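Local coordinates for protein phiAB6 tailspike (Unidentified phage, PDB 5JS4) that probably binds and fragments the exopolysaccharide of Acinetobacter baumannii as a trimeric beta-helical phage tailspike, at residues Glu356-Leu361 against Lys379-Phe385. Numbering follows the deposited sequence.
Sequences EIDGYL and KQALVGF
Where 356-361 and 379-385 turn corners of successive beta-helix coils, they pair in parallel through K379 N to I357 O (2.9 Å), G359 N to K379 O, V383 N to G359 O and L361 N to V383 O, and the register slips by two residues between D358 and Y360, a beta bulge on the later coil. At G359, the CA sits 3.3 Å from A381 O, where the bulging chain leaves little room for a side chain. The methylenes of K379, bent at chi2 and chi3, cross the extended E356. K379 NZ stays 4.0 Å from E356 OE1, too long for a salt bridge, and a water bridges K379 NZ and E356 OE2, which also hydrogen-bonds T328 OG1. D358 CG lies anti to its own N (chi1 -166°), which lets D358 OD2 accept from Y360 N at 3.1 Å from above the carboxylate plane, closing an Asx turn. Y360 CD1 meets V383 CG1 at 3.6 Å, while the Y360 hydroxyl bonds Y393 of the second subunit. The F385 ring presents its edge to G359 O (F385 CD2, 3.5 Å) and D358 O, with I357 CG2 nearby. Backbone bonds thus carry the coil stacking, I357 and F385 pack against A362 and I364, and Y360 ties the corner into the trimer.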
ATOM      1  N   GLU A 356     -12.614 -25.115 -13.221  1.00 13.01           N
ATOM      2  CA  GLU A 356     -11.770 -25.613 -12.143  1.00 13.91           C
ATOM      3  C   GLU A 356     -10.310 -25.430 -12.523  1.00 13.71           C
ATOM      4  O   GLU A 356      -9.882 -25.864 -13.594  1.00 14.18           O
ATOM      5  CB  GLU A 356     -12.059 -27.085 -11.852  1.00 14.78           C
ATOM      6  CG  GLU A 356     -13.435 -27.300 -11.251  1.00 16.15           C
ATOM      7  CD  GLU A 356     -13.757 -28.746 -10.948  1.00 17.28           C
ATOM      8  OE1 GLU A 356     -12.836 -29.588 -10.937  1.00 18.19           O
ATOM      9  OE2 GLU A 356     -14.948 -29.031 -10.708  1.00 18.97           O
ATOM     10  N   ILE A 357      -9.559 -24.781 -11.638  1.00 13.41           N
ATOM     11  CA  ILE A 357      -8.148 -24.484 -11.866  1.00 13.49           C
ATOM     12  C   ILE A 357      -7.373 -24.765 -10.577  1.00 13.30           C
ATOM     13  O   ILE A 357      -7.853 -24.470  -9.485  1.00 14.65           O
ATOM     14  CB  ILE A 357      -7.956 -23.021 -12.338  1.00 13.39           C
ATOM     15  CG1 ILE A 357      -6.485 -22.755 -12.670  1.00 13.64           C
ATOM     16  CG2 ILE A 357      -8.482 -22.028 -11.303  1.00 13.36           C
ATOM     17  CD1 ILE A 357      -6.233 -21.429 -13.359  1.00 13.40           C
ATOM     18  N   ASP A 358      -6.187 -25.354 -10.696  1.00 13.50           N
ATOM     19  CA  ASP A 358      -5.404 -25.682  -9.510  1.00 14.31           C
ATOM     20  C   ASP A 358      -4.853 -24.418  -8.849  1.00 13.80           C
ATOM     21  O   ASP A 358      -4.519 -23.437  -9.522  1.00 14.03           O
ATOM     22  CB  ASP A 358      -4.264 -26.641  -9.843  1.00 15.73           C
ATOM     23  CG  ASP A 358      -3.654 -27.260  -8.601  1.00 18.15           C
ATOM     24  OD1 ASP A 358      -4.301 -28.138  -7.988  1.00 21.32           O
ATOM     25  OD2 ASP A 358      -2.538 -26.861  -8.230  1.00 20.50           O
ATOM     26  N   GLY A 359      -4.753 -24.449  -7.525  1.00 13.86           N
ATOM     27  CA  GLY A 359      -4.292 -23.292  -6.768  1.00 13.49           C
ATOM     28  C   GLY A 359      -2.810 -22.967  -6.882  1.00 13.45           C
ATOM     29  O   GLY A 359      -2.411 -21.840  -6.591  1.00 13.01           O
ATOM     30  N   TYR A 360      -1.994 -23.941  -7.291  1.00 13.38           N
ATOM     31  CA  TYR A 360      -0.545 -23.741  -7.407  1.00 13.37           C
ATOM     32  C   TYR A 360      -0.156 -23.266  -8.805  1.00 13.42           C
ATOM     33  O   TYR A 360      -0.271 -24.015  -9.776  1.00 15.02           O
ATOM     34  CB  TYR A 360       0.214 -25.025  -7.047  1.00 13.90           C
ATOM     35  CG  TYR A 360       1.728 -24.946  -7.200  1.00 15.47           C
ATOM     36  CD1 TYR A 360       2.461 -23.902  -6.635  1.00 15.91           C
ATOM     37  CD2 TYR A 360       2.424 -25.928  -7.897  1.00 17.73           C
ATOM     38  CE1 TYR A 360       3.842 -23.837  -6.768  1.00 16.26           C
ATOM     39  CE2 TYR A 360       3.802 -25.872  -8.034  1.00 17.89           C
ATOM     40  CZ  TYR A 360       4.510 -24.829  -7.469  1.00 17.69           C
ATOM     41  OH  TYR A 360       5.883 -24.780  -7.608  1.00 19.34           O
ATOM     42  N   LEU A 361       0.303 -22.015  -8.882  1.00 12.84           N
ATOM     43  CA  LEU A 361       0.742 -21.369 -10.127  1.00 13.06           C
ATOM     44  C   LEU A 361      -0.406 -21.098 -11.094  1.00 12.51           C
ATOM     45  O   LEU A 361      -0.739 -21.932 -11.938  1.00 13.37           O
ATOM     46  CB  LEU A 361       1.854 -22.160 -10.827  1.00 13.39           C
ATOM     47  CG  LEU A 361       3.114 -22.462 -10.014  1.00 13.80           C
ATOM     48  CD1 LEU A 361       4.173 -23.060 -10.926  1.00 14.81           C
ATOM     49  CD2 LEU A 361       3.653 -21.228  -9.304  1.00 13.66           C
ATOM     50  N   LYS A 379      -9.030 -25.502  -7.102  1.00 15.35           N
ATOM     51  CA  LYS A 379      -8.774 -26.834  -6.564  1.00 15.65           C
ATOM     52  C   LYS A 379      -7.509 -26.814  -5.713  1.00 15.65           C
ATOM     53  O   LYS A 379      -6.580 -26.039  -5.971  1.00 15.75           O
ATOM     54  CB  LYS A 379      -8.668 -27.866  -7.691  1.00 17.12           C
ATOM     55  CG  LYS A 379      -9.875 -27.913  -8.625  1.00 18.47           C
ATOM     56  CD  LYS A 379     -11.183 -28.269  -7.930  1.00 20.40           C
ATOM     57  CE  LYS A 379     -11.277 -29.754  -7.619  1.00 21.87           C
ATOM     58  NZ  LYS A 379     -12.561 -30.100  -6.944  1.00 23.64           N
ATOM     59  N   GLN A 380      -7.490 -27.667  -4.691  1.00 16.03           N
ATOM     60  CA  GLN A 380      -6.448 -27.666  -3.666  1.00 16.44           C
ATOM     61  C   GLN A 380      -6.339 -26.275  -3.018  1.00 15.75           C
ATOM     62  O   GLN A 380      -7.368 -25.669  -2.728  1.00 16.42           O
ATOM     63  CB  GLN A 380      -5.125 -28.205  -4.231  1.00 17.48           C
ATOM     64  CG  GLN A 380      -5.233 -29.650  -4.701  1.00 19.91           C
ATOM     65  CD  GLN A 380      -5.786 -30.569  -3.619  1.00 22.68           C
ATOM     66  OE1 GLN A 380      -5.325 -30.543  -2.474  1.00 22.67           O
ATOM     67  NE2 GLN A 380      -6.784 -31.375  -3.969  1.00 25.12           N
ATOM     68  N   ALA A 381      -5.131 -25.767  -2.786  1.00 15.28           N
ATOM     69  CA  ALA A 381      -4.966 -24.489  -2.088  1.00 14.57           C
ATOM     70  C   ALA A 381      -4.140 -23.505  -2.906  1.00 14.11           C
ATOM     71  O   ALA A 381      -3.312 -23.903  -3.725  1.00 14.05           O
ATOM     72  CB  ALA A 381      -4.321 -24.711  -0.729  1.00 15.31           C
ATOM     73  N   LEU A 382      -4.373 -22.216  -2.677  1.00 13.80           N
ATOM     74  CA  LEU A 382      -3.606 -21.179  -3.361  1.00 13.28           C
ATOM     75  C   LEU A 382      -2.129 -21.251  -2.998  1.00 13.14           C
ATOM     76  O   LEU A 382      -1.772 -21.497  -1.847  1.00 13.71           O
ATOM     77  CB  LEU A 382      -4.098 -19.778  -2.990  1.00 13.43           C
ATOM     78  CG  LEU A 382      -5.573 -19.420  -3.129  1.00 13.89           C
ATOM     79  CD1 LEU A 382      -5.778 -17.965  -2.733  1.00 13.83           C
ATOM     80  CD2 LEU A 382      -6.057 -19.664  -4.545  1.00 14.73           C
ATOM     81  N   VAL A 383      -1.285 -21.034  -3.996  1.00 13.23           N
ATOM     82  CA  VAL A 383       0.119 -20.692  -3.780  1.00 13.70           C
ATOM     83  C   VAL A 383       0.672 -20.200  -5.117  1.00 13.20           C
ATOM     84  O   VAL A 383       0.605 -20.906  -6.123  1.00 13.52           O
ATOM     85  CB  VAL A 383       0.944 -21.857  -3.162  1.00 14.64           C
ATOM     86  CG1 VAL A 383       0.513 -23.208  -3.718  1.00 14.88           C
ATOM     87  CG2 VAL A 383       2.442 -21.627  -3.337  1.00 15.59           C
ATOM     88  N   GLY A 384       1.180 -18.970  -5.136  1.00 12.59           N
ATOM     89  CA  GLY A 384       1.608 -18.344  -6.387  1.00 13.06           C
ATOM     90  C   GLY A 384       0.450 -18.206  -7.363  1.00 12.90           C
ATOM     91  O   GLY A 384       0.582 -18.521  -8.546  1.00 12.91           O
ATOM     92  N   PHE A 385      -0.682 -17.729  -6.846  1.00 12.35           N
ATOM     93  CA  PHE A 385      -1.945 -17.657  -7.577  1.00 12.01           C
ATOM     94  C   PHE A 385      -2.299 -16.189  -7.789  1.00 11.63           C
ATOM     95  O   PHE A 385      -2.596 -15.477  -6.833  1.00 12.42           O
ATOM     96  CB  PHE A 385      -3.032 -18.361  -6.761  1.00 12.51           C
ATOM     97  CG  PHE A 385      -4.350 -18.518  -7.475  1.00 12.91           C
ATOM     98  CD1 PHE A 385      -5.297 -17.499  -7.454  1.00 13.55           C
ATOM     99  CD2 PHE A 385      -4.666 -19.702  -8.131  1.00 12.64           C
ATOM    100  CE1 PHE A 385      -6.520 -17.653  -8.086  1.00 14.38           C
ATOM    101  CE2 PHE A 385      -5.885 -19.859  -8.772  1.00 13.09           C
ATOM    102  CZ  PHE A 385      -6.814 -18.834  -8.749  1.00 13.57           C
TER
HETATM  103  O   HOH W   1     -15.055 -29.450  -7.919  1.00 27.48           O